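Local coordinates for endo-beta-1,2-glucanase (Talaromyces funiculosus, PDB 6IMV), which hydrolyses beta-1,2-glucans endolytically as a glycoside hydrolase and is captured here with sophorose, a beta-1,2-linked glucose disaccharide, at residues 169-174 against 453-458; 347-352 against 378-383. All blocks are in the same frame, centred on the assembly; numbering follows the deposited sequence.

Interaction 1 (169-174 against 453-458)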
loop_
_atom_site.group_PDB
_atom_site.type_symbol
_atom_site.label_atom_id
_atom_site.label_comp_id
_atom_site.label_asym_id
_atom_site.label_seq_id
_atom_site.Cartn_x
_atom_site.Cartn_y
_atom_site.Cartn_z
ATOM N N LEU A 169 -7.247 -4.969 2.447
ATOM C CA LEU A 169 -8.520 -4.279 2.612
ATOM C C LEU A 169 -9.131 -4.575 3.988
ATOM O O LEU A 169 -9.671 -3.675 4.641
ATOM C CB LEU A 169 -9.470 -4.701 1.489
ATOM C CG LEU A 169 -10.895 -4.146 1.568
ATOM C CD1 LEU A 169 -10.912 -2.632 1.698
ATOM C CD2 LEU A 169 -11.693 -4.581 0.354
ATOM N N LEU A 170 -9.071 -5.835 4.422
ATOM C CA LEU A 170 -9.802 -6.261 5.610
ATOM C C LEU A 170 -9.279 -5.551 6.865
ATOM O O LEU A 170 -10.083 -5.068 7.679
ATOM C CB LEU A 170 -9.731 -7.783 5.730
ATOM C CG LEU A 170 -10.630 -8.518 4.742
ATOM C CD1 LEU A 170 -10.242 -9.983 4.635
ATOM C CD2 LEU A 170 -12.090 -8.362 5.142
ATOM N N TRP A 171 -7.957 -5.445 7.014
ATOM C CA TRP A 171 -7.384 -4.762 8.190
ATOM C C TRP A 171 -7.597 -3.246 8.070
ATOM O O TRP A 171 -7.689 -2.560 9.084
ATOM C CB TRP A 171 -5.916 -5.150 8.412
ATOM C CG TRP A 171 -5.766 -6.566 8.875
ATOM C CD1 TRP A 171 -5.328 -7.626 8.135
ATOM C CD2 TRP A 171 -6.098 -7.098 10.175
ATOM N NE1 TRP A 171 -5.355 -8.769 8.884
ATOM C CE2 TRP A 171 -5.819 -8.477 10.140
ATOM C CE3 TRP A 171 -6.598 -6.545 11.359
ATOM C CZ2 TRP A 171 -6.017 -9.310 11.237
ATOM C CZ3 TRP A 171 -6.809 -7.365 12.446
ATOM C CH2 TRP A 171 -6.509 -8.728 12.387
ATOM N N ALA A 172 -7.703 -2.722 6.842
ATOM C CA ALA A 172 -8.002 -1.298 6.661
ATOM C C ALA A 172 -9.427 -1.004 7.160
ATOM O O ALA A 172 -9.662 -0.020 7.862
ATOM C CB ALA A 172 -7.809 -0.885 5.224
ATOM N N VAL A 173 -10.368 -1.882 6.809
ATOM C CA VAL A 173 -11.769 -1.761 7.231
ATOM C C VAL A 173 -11.863 -1.917 8.755
ATOM O O VAL A 173 -12.622 -1.209 9.402
ATOM C CB VAL A 173 -12.678 -2.749 6.476
ATOM C CG1 VAL A 173 -14.058 -2.868 7.116
ATOM C CG2 VAL A 173 -12.810 -2.364 5.009
ATOM N N TYR A 174 -11.087 -2.854 9.303
ATOM C CA TYR A 174 -10.972 -3.095 10.749
ATOM C C TYR A 174 -10.591 -1.780 11.451
ATOM O O TYR A 174 -11.251 -1.370 12.423
ATOM C CB TYR A 174 -9.959 -4.224 10.965
ATOM C CG TYR A 174 -9.876 -4.846 12.336
ATOM C CD1 TYR A 174 -10.618 -5.974 12.653
ATOM C CD2 TYR A 174 -8.971 -4.383 13.278
ATOM C CE1 TYR A 174 -10.496 -6.599 13.884
ATOM C CE2 TYR A 174 -8.836 -4.997 14.516
ATOM C CZ TYR A 174 -9.608 -6.104 14.825
ATOM O OH TYR A 174 -9.474 -6.713 16.042
ATOM N N GLN A 453 -5.776 -1.081 18.907
ATOM C CA GLN A 453 -6.828 -0.780 19.888
ATOM C C GLN A 453 -7.929 -1.849 19.827
ATOM O O GLN A 453 -8.343 -2.401 20.848
ATOM C CB GLN A 453 -7.389 0.610 19.614
ATOM C CG GLN A 453 -8.429 1.062 20.625
ATOM C CD GLN A 453 -9.135 2.300 20.132
ATOM O OE1 GLN A 453 -8.675 2.969 19.204
ATOM N NE2 GLN A 453 -10.262 2.611 20.754
ATOM N N LYS A 454 -8.378 -2.156 18.608
ATOM C CA LYS A 454 -9.484 -3.081 18.375
ATOM C C LYS A 454 -9.018 -4.516 18.669
ATOM O O LYS A 454 -9.761 -5.307 19.245
ATOM C CB LYS A 454 -10.008 -2.881 16.950
ATOM C CG LYS A 454 -11.304 -3.603 16.602
ATOM C CD LYS A 454 -11.873 -3.145 15.269
ATOM C CE LYS A 454 -12.959 -4.056 14.732
ATOM N NZ LYS A 454 -14.127 -4.120 15.641
ATOM N N MET A 455 -7.776 -4.841 18.295
ATOM C CA MET A 455 -7.198 -6.161 18.588
ATOM C C MET A 455 -7.168 -6.396 20.106
ATOM O O MET A 455 -7.486 -7.493 20.578
ATOM C CB MET A 455 -5.781 -6.289 18.024
ATOM C CG MET A 455 -5.735 -6.402 16.506
ATOM S SD MET A 455 -4.036 -6.640 15.916
ATOM C CE MET A 455 -3.887 -8.416 16.085
ATOM N N LYS A 456 -6.787 -5.366 20.867
ATOM C CA LYS A 456 -6.738 -5.454 22.331
ATOM C C LYS A 456 -8.155 -5.664 22.879
ATOM O O LYS A 456 -8.370 -6.520 23.732
ATOM C CB LYS A 456 -6.078 -4.211 22.929
ATOM C CG LYS A 456 -4.561 -4.204 22.807
ATOM C CD LYS A 456 -3.925 -2.872 23.149
ATOM C CE LYS A 456 -2.419 -2.917 23.035
ATOM N NZ LYS A 456 -1.823 -1.575 23.212
ATOM N N ALA A 457 -9.120 -4.906 22.354
ATOM C CA ALA A 457 -10.513 -5.016 22.778
ATOM C C ALA A 457 -11.076 -6.411 22.449
ATOM O O ALA A 457 -11.925 -6.904 23.175
ATOM C CB ALA A 457 -11.331 -3.910 22.166
ATOM N N GLU A 458 -10.579 -7.061 21.385
ATOM C CA GLU A 458 -11.082 -8.378 20.958
ATOM C C GLU A 458 -10.142 -9.490 21.436
ATOM O O GLU A 458 -10.302 -10.637 21.050
ATOM C CB GLU A 458 -11.293 -8.394 19.442
ATOM C CG GLU A 458 -12.447 -7.492 19.033
ATOM C CD GLU A 458 -12.659 -7.212 17.551
ATOM O OE1 GLU A 458 -11.974 -7.844 16.705
ATOM O OE2 GLU A 458 -13.507 -6.350 17.256
#
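Trp171 against Met455 and, above all, Tyr174 against Lys454 join helix 163-182 to the C-terminal end of helix 448-457. The two short helical segments cross nearly at right angles (82°) in the helical body of the protein, an (alpha/alpha)6-type barrel. Trp171 comes first and touches lightly: its CZ3 meets Met455 CG at 4.3 Å, while the sulfur SD lies obliquely to the six-membered ring in a loose Met-aromatic contact. The indole N-H is used elsewhere, on the carbonyl of Leu253, and Trp257 meets the ring edge-to-face. Next comes Tyr174, the main contact, whose ring is sandwiched over its centre by Trp171 CZ3 on one face and by Lys454 CD on the opposite face. Lys454 CD sits 3.6 Å from the Tyr174 ring centroid in a CH-pi contact, and Lys454 CE reaches Tyr174 CE1 at 3.6 Å. The lysine chain stays extended until chi4 (62°), which bends Lys454 NZ into a 2.8 Å salt bridge with Glu458 OE2 on the syn side; Gln196 is a second partner of NZ. Glu458, just past the helix, thus divides its carboxylate between two partners, and Tyr174 OH donates to Glu458 OE1 at 2.8 Å from well above the carboxylate plane.

Interaction 2 (347-352 against 378-383); sequences INNVTD and LDVITP. With NAG (2-acetamido-2-deoxy-beta-D-glucopyranose), chain C; BGC (beta-D-glucopyranose), chain I.
Ile347 and Thr382 meet tip to tip at the tight end of this buried contact. Ile347 CG1 is anti to its backbone N (chi1 -164°), and the CD1 beyond it comes to 3.3 Å from Thr382 OG1 and 3.7 Å from Thr382 CB. That hydroxyl is satisfied by the carbonyl of Glu418, so the methyl lies against an oxygen already engaged. The other branch, Ile347 CG2, packs on Val380 CG1 at 3.8 Å, the two side chains lying aslant. The strands concerned belong to different sheets: 347-352 pairs with 357-362 in a two-stranded antiparallel hairpin, whereas 380-381 pairs with 415-421 of the large antiparallel sheet. Between 347-352 and 378-383 the join is made by side chains, though elsewhere Thr351 is hydrogen-bonded by its backbone to Val427 of the large sheet. The other end is looser. Here Val380 CG2 has Asn349 OD1 at 3.6 Å, and the partly exposed Asp379 makes a salt bridge with Arg421. Asn349 heads an Asn-Val-Thr sequon and is glycosylated, its ND2 bonded covalently to NAG C1. Asn349 OD1 accepts from Val350 N at 2.8 Å, the donor standing above the carbonyl plane, which helps fix the amide that carries the sugar; Glu377 also holds this NAG by a hydrogen bond. Asn348 turns from Val380 and Thr382 into the glucose-binding pocket. Asn348 ND2 donates to BGC O4 in a nearly straight hydrogen bond of 2.9 Å (169°) and also bonds to Glu418 OE2, a second grip that would orient the amide toward the sugar.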
loop_
_atom_site.group_PDB
_atom_site.type_symbol
_atom_site.label_atom_id
_atom_site.label_comp_id
_atom_site.label_asym_id
_atom_site.label_seq_id
_atom_site.Cartn_x
_atom_site.Cartn_y
_atom_site.Cartn_z
ATOM N N ILE A 347 6.389 -0.647 -9.938
ATOM C CA ILE A 347 5.912 0.638 -10.461
ATOM C C ILE A 347 5.619 0.519 -11.963
ATOM O O ILE A 347 6.210 -0.315 -12.669
ATOM C CB ILE A 347 6.963 1.736 -10.175
ATOM C CG1 ILE A 347 6.395 3.141 -10.339
ATOM C CG2 ILE A 347 8.220 1.553 -11.026
ATOM C CD1 ILE A 347 5.389 3.516 -9.283
ATOM N N ASN A 348 4.714 1.378 -12.445
ATOM C CA ASN A 348 4.482 1.566 -13.868
ATOM C C ASN A 348 5.728 2.183 -14.507
ATOM O O ASN A 348 6.406 3.032 -13.917
ATOM C CB ASN A 348 3.244 2.419 -14.152
ATOM C CG ASN A 348 1.969 1.627 -13.971
ATOM O OD1 ASN A 348 1.600 0.839 -14.843
ATOM N ND2 ASN A 348 1.325 1.786 -12.829
ATOM N N ASN A 349 5.994 1.727 -15.735
ATOM C CA ASN A 349 7.076 2.189 -16.574
ATOM C C ASN A 349 6.695 3.547 -17.169
ATOM O O ASN A 349 5.558 4.023 -16.993
ATOM C CB ASN A 349 7.358 1.164 -17.675
ATOM C CG ASN A 349 8.785 1.161 -18.185
ATOM O OD1 ASN A 349 9.575 2.058 -17.879
ATOM N ND2 ASN A 349 9.107 0.142 -18.967
ATOM N N VAL A 350 7.642 4.141 -17.899
ATOM C CA VAL A 350 7.479 5.451 -18.522
ATOM C C VAL A 350 6.344 5.425 -19.554
ATOM O O VAL A 350 5.986 4.378 -20.114
ATOM C CB VAL A 350 8.787 5.931 -19.172
ATOM C CG1 VAL A 350 9.912 6.040 -18.165
ATOM C CG2 VAL A 350 9.215 5.048 -20.337
ATOM N N THR A 351 5.798 6.618 -19.792
ATOM C CA THR A 351 4.888 6.900 -20.865
ATOM C C THR A 351 5.689 7.092 -22.158
ATOM O O THR A 351 6.729 7.743 -22.165
ATOM C CB THR A 351 4.078 8.171 -20.568
ATOM O OG1 THR A 351 3.312 7.940 -19.385
ATOM C CG2 THR A 351 3.165 8.572 -21.708
ATOM N N ASP A 352 5.171 6.518 -23.245
ATOM C CA ASP A 352 5.589 6.856 -24.583
ATOM C C ASP A 352 4.865 8.139 -24.985
ATOM O O ASP A 352 3.658 8.119 -25.204
ATOM C CB ASP A 352 5.294 5.718 -25.558
ATOM C CG ASP A 352 5.752 6.014 -26.979
ATOM O OD1 ASP A 352 6.112 7.180 -27.256
ATOM O OD2 ASP A 352 5.770 5.072 -27.791
ATOM N N LEU A 378 16.228 -1.820 -12.897
ATOM C CA LEU A 378 16.593 -0.739 -11.984
ATOM C C LEU A 378 16.788 0.587 -12.732
ATOM O O LEU A 378 17.536 1.457 -12.282
ATOM C CB LEU A 378 17.887 -1.147 -11.272
ATOM C CG LEU A 378 17.817 -2.441 -10.467
ATOM C CD1 LEU A 378 19.169 -2.749 -9.833
ATOM C CD2 LEU A 378 16.723 -2.354 -9.412
ATOM N N ASP A 379 16.092 0.776 -13.855
ATOM C CA ASP A 379 16.244 2.019 -14.612
ATOM C C ASP A 379 15.180 3.053 -14.200
ATOM O O ASP A 379 15.310 4.211 -14.562
ATOM C CB ASP A 379 16.257 1.761 -16.122
ATOM C CG ASP A 379 15.017 1.078 -16.660
ATOM O OD1 ASP A 379 14.215 0.573 -15.869
ATOM O OD2 ASP A 379 14.869 1.071 -17.875
ATOM N N VAL A 380 14.160 2.636 -13.434
ATOM C CA VAL A 380 13.035 3.499 -13.054
ATOM C C VAL A 380 12.889 3.527 -11.524
ATOM O O VAL A 380 12.821 2.474 -10.874
ATOM C CB VAL A 380 11.738 3.023 -13.739
ATOM C CG1 VAL A 380 10.499 3.749 -13.210
ATOM C CG2 VAL A 380 11.846 3.144 -15.257
ATOM N N ILE A 381 12.770 4.751 -10.985
ATOM C CA ILE A 381 12.630 5.044 -9.556
ATOM C C ILE A 381 11.270 5.719 -9.323
ATOM O O ILE A 381 10.672 6.289 -10.249
ATOM C CB ILE A 381 13.788 5.929 -9.049
ATOM C CG1 ILE A 381 13.965 7.186 -9.907
ATOM C CG2 ILE A 381 15.072 5.116 -8.937
ATOM C CD1 ILE A 381 15.000 8.155 -9.394
ATOM N N THR A 382 10.794 5.665 -8.075
ATOM C CA THR A 382 9.468 6.183 -7.737
ATOM C C THR A 382 9.465 6.796 -6.338
ATOM O O THR A 382 10.041 6.244 -5.403
ATOM C CB THR A 382 8.391 5.099 -7.866
ATOM O OG1 THR A 382 7.132 5.642 -7.459
ATOM C CG2 THR A 382 8.687 3.863 -7.044
ATOM N N PRO A 383 8.767 7.941 -6.149
ATOM C CA PRO A 383 8.634 8.549 -4.824
ATOM C C PRO A 383 8.083 7.626 -3.721
ATOM O O PRO A 383 8.494 7.762 -2.573
ATOM C CB PRO A 383 7.678 9.725 -5.084
ATOM C CG PRO A 383 7.947 10.091 -6.528
ATOM C CD PRO A 383 8.135 8.752 -7.204
HETATM C C1 NAG C . 10.410 -0.047 -19.549
HETATM C C2 NAG C . 10.505 -1.467 -20.069
HETATM C C3 NAG C . 11.914 -1.697 -20.596
HETATM C C4 NAG C . 12.219 -0.710 -21.704
HETATM C C5 NAG C . 11.932 0.714 -21.247
HETATM C C6 NAG C . 12.004 1.673 -22.432
HETATM C C7 NAG C . 8.965 -2.902 -18.809
HETATM C C8 NAG C . 8.872 -3.969 -17.756
HETATM N N2 NAG C . 10.185 -2.431 -19.034
HETATM O O3 NAG C . 12.040 -3.023 -21.077
HETATM O O4 NAG C . 13.616 -0.829 -22.014
HETATM O O5 NAG C . 10.641 0.842 -20.638
HETATM O O6 NAG C . 11.846 2.998 -21.938
HETATM O O7 NAG C . 7.984 -2.498 -19.410
HETATM C C2 BGC I . -1.227 -3.229 -12.851
HETATM C C3 BGC I . -1.245 -1.734 -13.214
HETATM C C4 BGC I . -1.427 -0.838 -11.973
HETATM C C5 BGC I . -0.461 -1.279 -10.862
HETATM C C6 BGC I . -0.628 -0.484 -9.564
HETATM C C1 BGC I . -0.260 -3.490 -11.704
HETATM O O1 BGC I . -0.221 -4.858 -11.290
HETATM O O2 BGC I . -0.781 -3.967 -13.977
HETATM O O3 BGC I . -2.278 -1.459 -14.162
HETATM O O4 BGC I . -1.228 0.555 -12.291
HETATM O O5 BGC I . -0.632 -2.676 -10.593
HETATM O O6 BGC I . -1.918 -0.751 -9.020
#

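The two contacts lie on opposite sides of the chain's centre, with centres 34 Å apart and nearest atoms about 19 Å apart, so they do not touch. Along the sequence, interaction 2 falls wholly within the 278 residues between the two segments of interaction 1. They share no helix or strand: interaction 1 joins helices 163-182 and 448-457, while interaction 2 joins the hairpin strand 347-352 to strand 380-381 of the large sheet. Interaction 1 thus brings early and late helices together, whereas interaction 2 brings together segments only 25 residues apart, and its strand 347-352 holds both a glucose-binding residue and a glycosylated asparagine.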